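Long-range contacts in hydrazine synthase subunit beta (Candidatus Kuenenia stuttgartiensis, PDB 5C2V), which belongs to the complex that condenses nitric oxide with ammonium into hydrazine, and may modulate transport of the hydroxylamine intermediate between the gamma and alpha active sites: residues Met261-Lys266 and Val325-Asp330; Thr279-Asp284 and Asp310-Arg315; Asp330-Tyr335 and Val346-Val351. All coordinates share one frame; numbering follows the deposited sequence.

In the fold
The three contacts occupy two successive sheets of the beta-propeller. Contact 2 pairs the two last strands of the sheet running from 256-261 to 312-317, contact 3 pairs the last two strands of the sheet that follows it in sequence, and contact 1 joins these two sheets. Contacts 1 and 3 lie closest, centres about 8 Å apart: they share Asp330, and Cys326 N and O face Tyr335 in neighbouring strands. Contact 2 lies about 14 Å from each, centre to centre, meeting contact 1 where Lys266 O lies 2.9 Å from Met283 N. Of the residues around bound trimethyl glycine, Arg302 belongs to the helical excursion between the two segments of contact 2.

Contact 1. Residues Met261-Lys266 and Val325-Asp330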
loop_
_atom_site.group_PDB
_atom_site.type_symbol
_atom_site.label_atom_id
_atom_site.label_comp_id
_atom_site.label_asym_id
_atom_site.label_seq_id
_atom_site.Cartn_x
_atom_site.Cartn_y
_atom_site.Cartn_z
ATOM N N MET B 261 3.296 45.978 -7.121
ATOM C CA MET B 261 3.946 45.405 -5.949
ATOM C C MET B 261 3.445 46.060 -4.669
ATOM O O MET B 261 3.412 47.287 -4.562
ATOM C CB MET B 261 5.466 45.554 -6.055
ATOM C CG MET B 261 6.231 45.066 -4.834
ATOM S SD MET B 261 6.153 43.278 -4.620
ATOM C CE MET B 261 7.086 42.727 -6.046
ATOM N N ASP B 262 3.047 45.235 -3.704
ATOM C CA ASP B 262 2.619 45.722 -2.397
ATOM C C ASP B 262 3.745 46.521 -1.748
ATOM O O ASP B 262 4.904 46.109 -1.800
ATOM C CB ASP B 262 2.198 44.552 -1.502
ATOM C CG ASP B 262 1.575 45.005 -0.197
ATOM O OD1 ASP B 262 0.339 45.181 -0.157
ATOM O OD2 ASP B 262 2.321 45.190 0.788
ATOM N N PRO B 263 3.407 47.673 -1.146
ATOM C CA PRO B 263 4.399 48.570 -0.538
ATOM C C PRO B 263 5.292 47.882 0.492
ATOM O O PRO B 263 6.459 48.248 0.625
ATOM C CB PRO B 263 3.536 49.653 0.128
ATOM C CG PRO B 263 2.151 49.078 0.189
ATOM C CD PRO B 263 2.042 48.207 -1.015
ATOM N N LYS B 264 4.747 46.913 1.221
ATOM C CA LYS B 264 5.536 46.157 2.187
ATOM C C LYS B 264 6.043 44.836 1.606
ATOM O O LYS B 264 6.709 44.061 2.291
ATOM C CB LYS B 264 4.722 45.910 3.457
ATOM C CG LYS B 264 4.364 47.194 4.194
ATOM C CD LYS B 264 3.611 46.920 5.481
ATOM C CE LYS B 264 3.203 48.212 6.169
ATOM N NZ LYS B 264 2.418 47.954 7.408
ATOM N N GLY B 265 5.722 44.587 0.338
ATOM C CA GLY B 265 6.189 43.396 -0.350
ATOM C C GLY B 265 5.430 42.138 0.029
ATOM O O GLY B 265 5.944 41.028 -0.114
ATOM N N LYS B 266 4.204 42.312 0.512
ATOM C CA LYS B 266 3.384 41.184 0.945
ATOM C C LYS B 266 2.732 40.442 -0.219
ATOM O O LYS B 266 2.682 39.212 -0.227
ATOM C CB LYS B 266 2.300 41.654 1.917
ATOM C CG LYS B 266 2.800 42.557 3.029
ATOM C CD LYS B 266 1.824 42.576 4.194
ATOM C CE LYS B 266 1.951 43.858 4.994
ATOM N NZ LYS B 266 2.508 43.621 6.354
ATOM N N VAL B 325 -2.191 47.551 -14.016
ATOM C CA VAL B 325 -2.676 47.660 -12.644
ATOM C C VAL B 325 -1.798 48.592 -11.815
ATOM O O VAL B 325 -0.620 48.783 -12.121
ATOM C CB VAL B 325 -2.734 46.285 -11.945
ATOM C CG1 VAL B 325 -3.886 45.453 -12.489
ATOM C CG2 VAL B 325 -1.409 45.553 -12.095
ATOM N N CYS B 326 -2.375 49.171 -10.767
ATOM C CA CYS B 326 -1.604 50.006 -9.847
ATOM C C CYS B 326 -2.175 49.946 -8.434
ATOM O O CYS B 326 -3.325 49.560 -8.236
ATOM C CB CYS B 326 -1.559 51.455 -10.337
ATOM S SG CYS B 326 -3.132 52.338 -10.232
ATOM N N LEU B 327 -1.365 50.333 -7.455
ATOM C CA LEU B 327 -1.772 50.270 -6.055
ATOM C C LEU B 327 -1.781 51.636 -5.381
ATOM O O LEU B 327 -1.037 52.539 -5.766
ATOM C CB LEU B 327 -0.849 49.334 -5.273
ATOM C CG LEU B 327 -1.006 47.827 -5.467
ATOM C CD1 LEU B 327 0.127 47.101 -4.773
ATOM C CD2 LEU B 327 -2.344 47.360 -4.928
ATOM N N SER B 328 -2.628 51.774 -4.368
ATOM C CA SER B 328 -2.588 52.933 -3.489
ATOM C C SER B 328 -1.379 52.792 -2.567
ATOM O O SER B 328 -0.956 51.674 -2.275
ATOM C CB SER B 328 -3.885 53.050 -2.683
ATOM O OG SER B 328 -4.093 51.901 -1.881
ATOM N N PRO B 329 -0.811 53.922 -2.115
ATOM C CA PRO B 329 0.394 53.885 -1.274
ATOM C C PRO B 329 0.218 53.089 0.021
ATOM O O PRO B 329 1.209 52.612 0.573
ATOM C CB PRO B 329 0.657 55.367 -0.969
ATOM C CG PRO B 329 -0.628 56.069 -1.269
ATOM C CD PRO B 329 -1.241 55.302 -2.392
ATOM N N ASP B 330 -1.016 52.948 0.496
ATOM C CA ASP B 330 -1.281 52.139 1.684
ATOM C C ASP B 330 -1.480 50.666 1.326
ATOM O O ASP B 330 -1.478 49.799 2.200
ATOM C CB ASP B 330 -2.498 52.679 2.442
ATOM C CG ASP B 330 -3.727 52.823 1.560
ATOM O OD1 ASP B 330 -3.713 52.326 0.416
ATOM O OD2 ASP B 330 -4.715 53.435 2.019
#
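Leu327 reaches across from its strand to the backbone of Met261 and Asp262, and it and Pro263 carry this contact in about equal measure. CB starts out toward the turn. CG is then anti to the carbonyl carbon (chi1 -75°), and at this branch point the two methyl groups part. CD2 stays with its own sheet, against the carbonyl oxygen of Phe333. CD1, anti to CA (chi2 171°), goes on to the other segment, where it is 3.3 Å from Met261 O and 3.6 Å from Asp262 N, lying against the peptide group between those residues. The same methyl is 4.4 Å from Pro263 CD, an apolar edge on the tip of the turn. Leucine suits this place because its fork can touch two sheets at once, and Ala260, Tyr269 and Cys334 are also among its neighbours.

Pro263 makes the second meeting, its CG 3.7 Å from Pro329 O. The proline sits in a type I turn from Asp262 to Gly265. Asp262 OD2 accepts from Lys264 N at 3.0 Å, from above the carboxylate plane, which makes an Asx turn, while Gly265 takes the positive phi that favours glycine. No hydrogen bond links the segments. These neighbouring propeller blades therefore meet through van der Waals contact of aliphatic carbon with backbone, while the Asp262-Gly265 turn is held by its own bonds, among them Gly265 N to Asp262 O.

Contact 2. Residues Thr279-Asp284 and Asp310-Arg315; sequences TILDMD and DYLVAR
Ile280 O takes two amide donors from the opposite strand, Ala314 N at 3.0 Å with an N-H...O angle of 163° and, more weakly, Val313 N at 2.9 Å with an angle of 125°. Two residues facing one make a classic beta bulge, which shifts the antiparallel register by one. Beyond it Asp282 N gives Tyr311 O a nearly straight bond of 2.9 Å, and on the other side Ile280 N binds Ala314 O. Val313 CG2, anti to the carbonyl carbon, comes 3.7 Å from Asp282 CB.

On the face of Thr279 and Arg315, Leu281 CD2 lies 3.8 Å from Leu312 CD1 and meets Tyr311 CD1 at the ring edge. Thr279 and Arg315 run side by side; Thr279 OG1 bonds to Asp253, the guanidinium to Asp248 by a salt bridge, with Leu312 CD2 over its centre. Across the sheet, Ile280, Val313 and Ala314 receive Pro3 of the gamma subunit. Asp282 suits the N-cap of helix 283-291, since its carboxylate can take a helix N-H: Asp282 OD1 accepts from Asp284 N at 3.1 Å. Backbone bonds thus close this outer strand pair, while its small and branched side chains give the gamma subunit an apolar surface.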
loop_
_atom_site.group_PDB
_atom_site.type_symbol
_atom_site.label_atom_id
_atom_site.label_comp_id
_atom_site.label_asym_id
_atom_site.label_seq_id
_atom_site.Cartn_x
_atom_site.Cartn_y
_atom_site.Cartn_z
ATOM N N THR B 279 -4.720 38.507 -10.972
ATOM C CA THR B 279 -4.166 37.423 -10.171
ATOM C C THR B 279 -3.317 37.974 -9.031
ATOM O O THR B 279 -2.321 38.663 -9.256
ATOM C CB THR B 279 -3.319 36.462 -11.025
ATOM O OG1 THR B 279 -4.182 35.689 -11.870
ATOM C CG2 THR B 279 -2.526 35.518 -10.137
ATOM N N ILE B 280 -3.727 37.669 -7.805
ATOM C CA ILE B 280 -3.022 38.120 -6.613
ATOM C C ILE B 280 -2.293 36.962 -5.946
ATOM O O ILE B 280 -2.903 35.934 -5.619
ATOM C CB ILE B 280 -3.981 38.766 -5.600
ATOM C CG1 ILE B 280 -4.888 39.782 -6.299
ATOM C CG2 ILE B 280 -3.202 39.415 -4.465
ATOM C CD1 ILE B 280 -5.927 40.397 -5.392
ATOM N N LEU B 281 -0.989 37.143 -5.747
ATOM C CA LEU B 281 -0.125 36.108 -5.191
ATOM C C LEU B 281 0.498 36.529 -3.862
ATOM O O LEU B 281 0.699 37.720 -3.607
ATOM C CB LEU B 281 0.984 35.753 -6.184
ATOM C CG LEU B 281 0.568 35.350 -7.599
ATOM C CD1 LEU B 281 1.794 35.119 -8.466
ATOM C CD2 LEU B 281 -0.306 34.109 -7.563
ATOM N N ASP B 282 0.825 35.539 -3.035
ATOM C CA ASP B 282 1.463 35.779 -1.746
ATOM C C ASP B 282 2.975 35.758 -1.939
ATOM O O ASP B 282 3.554 34.720 -2.259
ATOM C CB ASP B 282 1.023 34.723 -0.727
ATOM C CG ASP B 282 1.437 35.061 0.697
ATOM O OD1 ASP B 282 2.606 35.440 0.920
ATOM O OD2 ASP B 282 0.583 34.941 1.600
ATOM N N MET B 283 3.611 36.904 -1.727
ATOM C CA MET B 283 5.014 37.073 -2.088
ATOM C C MET B 283 5.989 36.441 -1.098
ATOM O O MET B 283 7.134 36.178 -1.450
ATOM C CB MET B 283 5.346 38.557 -2.251
ATOM C CG MET B 283 4.997 39.116 -3.619
ATOM S SD MET B 283 5.849 38.232 -4.942
ATOM C CE MET B 283 7.559 38.606 -4.566
ATOM N N ASP B 284 5.553 36.218 0.136
ATOM C CA ASP B 284 6.407 35.565 1.122
ATOM C C ASP B 284 6.426 34.050 0.931
ATOM O O ASP B 284 7.396 33.381 1.294
ATOM C CB ASP B 284 5.966 35.926 2.540
ATOM C CG ASP B 284 6.111 37.407 2.833
ATOM O OD1 ASP B 284 7.240 37.925 2.709
ATOM O OD2 ASP B 284 5.104 38.057 3.186
ATOM N N ASP B 310 -0.259 26.792 -4.069
ATOM C CA ASP B 310 0.500 27.033 -2.853
ATOM C C ASP B 310 0.576 28.530 -2.563
ATOM O O ASP B 310 0.218 28.970 -1.470
ATOM C CB ASP B 310 1.906 26.433 -2.959
ATOM C CG ASP B 310 1.890 24.917 -3.026
ATOM O OD1 ASP B 310 0.821 24.321 -2.778
ATOM O OD2 ASP B 310 2.948 24.319 -3.316
ATOM N N TYR B 311 1.037 29.313 -3.537
ATOM C CA TYR B 311 1.158 30.757 -3.337
ATOM C C TYR B 311 0.008 31.612 -3.882
ATOM O O TYR B 311 0.077 32.837 -3.802
ATOM C CB TYR B 311 2.481 31.278 -3.916
ATOM C CG TYR B 311 2.864 30.766 -5.286
ATOM C CD1 TYR B 311 2.318 31.319 -6.438
ATOM C CD2 TYR B 311 3.810 29.760 -5.428
ATOM C CE1 TYR B 311 2.683 30.862 -7.692
ATOM C CE2 TYR B 311 4.181 29.298 -6.676
ATOM C CZ TYR B 311 3.615 29.852 -7.804
ATOM O OH TYR B 311 3.985 29.390 -9.046
ATOM N N LEU B 312 -1.045 31.008 -4.426
ATOM C CA LEU B 312 -2.083 31.831 -5.048
ATOM C C LEU B 312 -3.079 32.344 -4.016
ATOM O O LEU B 312 -3.804 31.568 -3.394
ATOM C CB LEU B 312 -2.831 31.037 -6.125
ATOM C CG LEU B 312 -4.129 31.652 -6.661
ATOM C CD1 LEU B 312 -3.851 32.883 -7.515
ATOM C CD2 LEU B 312 -4.952 30.627 -7.434
ATOM N N VAL B 313 -3.105 33.663 -3.838
ATOM C CA VAL B 313 -4.092 34.292 -2.969
ATOM C C VAL B 313 -5.479 34.338 -3.600
ATOM O O VAL B 313 -6.447 33.848 -3.017
ATOM C CB VAL B 313 -3.675 35.728 -2.588
ATOM C CG1 VAL B 313 -4.747 36.380 -1.726
ATOM C CG2 VAL B 313 -2.334 35.720 -1.872
ATOM N N ALA B 314 -5.572 34.922 -4.793
ATOM C CA ALA B 314 -6.879 35.089 -5.433
ATOM C C ALA B 314 -6.810 35.312 -6.942
ATOM O O ALA B 314 -5.764 35.662 -7.481
ATOM C CB ALA B 314 -7.632 36.243 -4.778
ATOM N N ARG B 315 -7.936 35.097 -7.618
ATOM C CA ARG B 315 -8.126 35.602 -8.974
ATOM C C ARG B 315 -9.438 36.379 -9.036
ATOM O O ARG B 315 -10.520 35.808 -8.896
ATOM C CB ARG B 315 -8.116 34.467 -9.999
ATOM C CG ARG B 315 -6.780 33.747 -10.106
ATOM C CD ARG B 315 -6.785 32.735 -11.240
ATOM N NE ARG B 315 -5.494 32.068 -11.382
ATOM C CZ ARG B 315 -5.336 30.749 -11.415
ATOM N NH1 ARG B 315 -6.392 29.951 -11.316
ATOM N NH2 ARG B 315 -4.125 30.226 -11.547
#

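Contact 3. Residues Asp330-Tyr335 and Val346-Val351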
loop_
_atom_site.group_PDB
_atom_site.type_symbol
_atom_site.label_atom_id
_atom_site.label_comp_id
_atom_site.label_asym_id
_atom_site.label_seq_id
_atom_site.Cartn_x
_atom_site.Cartn_y
_atom_site.Cartn_z
ATOM N N ASP B 330 -1.016 52.948 0.496
ATOM C CA ASP B 330 -1.281 52.139 1.684
ATOM C C ASP B 330 -1.480 50.666 1.326
ATOM O O ASP B 330 -1.478 49.799 2.200
ATOM C CB ASP B 330 -2.498 52.679 2.442
ATOM C CG ASP B 330 -3.727 52.823 1.560
ATOM O OD1 ASP B 330 -3.713 52.326 0.416
ATOM O OD2 ASP B 330 -4.715 53.435 2.019
ATOM N N GLY B 331 -1.648 50.394 0.035
ATOM C CA GLY B 331 -1.755 49.034 -0.463
ATOM C C GLY B 331 -3.084 48.348 -0.204
ATOM O O GLY B 331 -3.203 47.136 -0.382
ATOM N N LYS B 332 -4.087 49.113 0.211
ATOM C CA LYS B 332 -5.394 48.538 0.516
ATOM C C LYS B 332 -6.332 48.522 -0.690
ATOM O O LYS B 332 -7.421 47.952 -0.626
ATOM C CB LYS B 332 -6.045 49.289 1.682
ATOM C CG LYS B 332 -5.047 49.924 2.634
ATOM C CD LYS B 332 -5.615 50.050 4.042
ATOM C CE LYS B 332 -6.942 50.790 4.049
ATOM N NZ LYS B 332 -7.491 50.924 5.428
ATOM N N PHE B 333 -5.907 49.141 -1.788
ATOM C CA PHE B 333 -6.722 49.173 -3.000
ATOM C C PHE B 333 -5.897 48.972 -4.269
ATOM O O PHE B 333 -4.812 49.537 -4.417
ATOM C CB PHE B 333 -7.496 50.489 -3.090
ATOM C CG PHE B 333 -8.549 50.647 -2.030
ATOM C CD1 PHE B 333 -9.762 49.989 -2.141
ATOM C CD2 PHE B 333 -8.329 51.455 -0.927
ATOM C CE1 PHE B 333 -10.734 50.130 -1.169
ATOM C CE2 PHE B 333 -9.299 51.600 0.048
ATOM C CZ PHE B 333 -10.502 50.936 -0.074
ATOM N N CYS B 334 -6.427 48.165 -5.182
ATOM C CA CYS B 334 -5.772 47.889 -6.456
ATOM C C CYS B 334 -6.678 48.269 -7.623
ATOM O O CYS B 334 -7.824 47.834 -7.694
ATOM C CB CYS B 334 -5.385 46.412 -6.554
ATOM S SG CYS B 334 -4.569 45.958 -8.102
ATOM N N TYR B 335 -6.157 49.076 -8.539
ATOM C CA TYR B 335 -6.936 49.524 -9.686
ATOM C C TYR B 335 -6.454 48.860 -10.969
ATOM O O TYR B 335 -5.248 48.770 -11.217
ATOM C CB TYR B 335 -6.862 51.046 -9.818
ATOM C CG TYR B 335 -7.271 51.779 -8.561
ATOM C CD1 TYR B 335 -8.602 52.086 -8.315
ATOM C CD2 TYR B 335 -6.325 52.156 -7.617
ATOM C CE1 TYR B 335 -8.980 52.753 -7.165
ATOM C CE2 TYR B 335 -6.693 52.823 -6.464
ATOM C CZ TYR B 335 -8.022 53.119 -6.243
ATOM O OH TYR B 335 -8.394 53.782 -5.097
ATOM N N VAL B 346 -11.995 48.597 -9.384
ATOM C CA VAL B 346 -11.458 48.895 -8.063
ATOM C C VAL B 346 -11.566 47.676 -7.153
ATOM O O VAL B 346 -12.654 47.144 -6.935
ATOM C CB VAL B 346 -12.190 50.084 -7.413
ATOM C CG1 VAL B 346 -11.546 50.442 -6.084
ATOM C CG2 VAL B 346 -12.188 51.281 -8.350
ATOM N N ILE B 347 -10.428 47.240 -6.625
ATOM C CA ILE B 347 -10.362 46.027 -5.821
ATOM C C ILE B 347 -9.888 46.308 -4.400
ATOM O O ILE B 347 -8.881 46.984 -4.195
ATOM C CB ILE B 347 -9.415 44.986 -6.457
ATOM C CG1 ILE B 347 -9.656 44.885 -7.964
ATOM C CG2 ILE B 347 -9.573 43.631 -5.783
ATOM C CD1 ILE B 347 -8.680 43.972 -8.677
ATOM N N ARG B 348 -10.619 45.786 -3.420
ATOM C CA ARG B 348 -10.184 45.851 -2.031
ATOM C C ARG B 348 -9.267 44.668 -1.751
ATOM O O ARG B 348 -9.676 43.516 -1.876
ATOM C CB ARG B 348 -11.385 45.841 -1.082
ATOM C CG ARG B 348 -11.023 45.864 0.397
ATOM C CD ARG B 348 -10.391 47.186 0.797
ATOM N NE ARG B 348 -10.241 47.304 2.244
ATOM C CZ ARG B 348 -9.125 47.018 2.908
ATOM N NH1 ARG B 348 -8.052 46.597 2.253
ATOM N NH2 ARG B 348 -9.082 47.155 4.226
ATOM N N THR B 349 -8.025 44.952 -1.377
ATOM C CA THR B 349 -7.026 43.903 -1.208
ATOM C C THR B 349 -7.140 43.210 0.146
ATOM O O THR B 349 -8.009 43.538 0.954
ATOM C CB THR B 349 -5.600 44.459 -1.364
ATOM O OG1 THR B 349 -5.321 45.376 -0.300
ATOM C CG2 THR B 349 -5.455 45.177 -2.699
ATOM N N ALA B 350 -6.254 42.248 0.382
ATOM C CA ALA B 350 -6.245 41.493 1.629
ATOM C C ALA B 350 -5.710 42.336 2.781
ATOM O O ALA B 350 -5.964 42.041 3.949
ATOM C CB ALA B 350 -5.420 40.225 1.474
ATOM N N VAL B 351 -4.965 43.383 2.442
ATOM C CA VAL B 351 -4.383 44.275 3.438
ATOM C C VAL B 351 -5.468 44.997 4.233
ATOM O O VAL B 351 -6.415 45.536 3.660
ATOM C CB VAL B 351 -3.453 45.316 2.785
ATOM C CG1 VAL B 351 -2.778 46.170 3.847
ATOM C CG2 VAL B 351 -2.414 44.625 1.915
#
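Val346 sets both of its methyls against the ring of Tyr335: CG1 lies 3.6 Å from CE1 and CG2 3.7 Å from CD1, the two side chains pointing the same way. A beta-branched residue suits this spot, since its two methyls both reach the CD1-CE1 bond of the ring. Further along the same face, the Arg348 chain bends at chi2 and crosses the Phe333 side chain at a slant, Arg348 CD 3.6 Å from Phe333 CE1. The CD methylene makes this touch; the guanidinium itself is too distant for more than a weak cation-pi attraction. Lys332 fills in beyond, its CE over one face of the guanidinium. The ammonium NZ and Arg348 NH2, like charges, stay 4.3 Å apart, probably a mild repulsion. Lys332 O accepts from Thr349 N at 3.2 Å and, weakly, from Arg348 NH1.

The strands form the closing antiparallel hairpin of the propeller, with Cys334 and Ile347 as a hydrogen-bonded pair, N to O in both directions at 2.9 Å. A gamma-subunit strand pairs with Val346, Ile347 and Arg348 and continues the sheet, and Tyr335 touches Ile18 and Met20 of the first strand.

On the other face lie the small Cys334 and the branched Ile347; there Thr349 CG2 tucks in 4.0 Å from Cys334 CB. Past the strand ends, Thr349 OG1 is placed between the backbone N and the carbonyl carbon (chi1 66°) and gives a 2.8 Å bond to Gly331 O, on a lone pair. Val351 CG2 leans on that same oxygen, beside a glycine whose positive phi suits the turn.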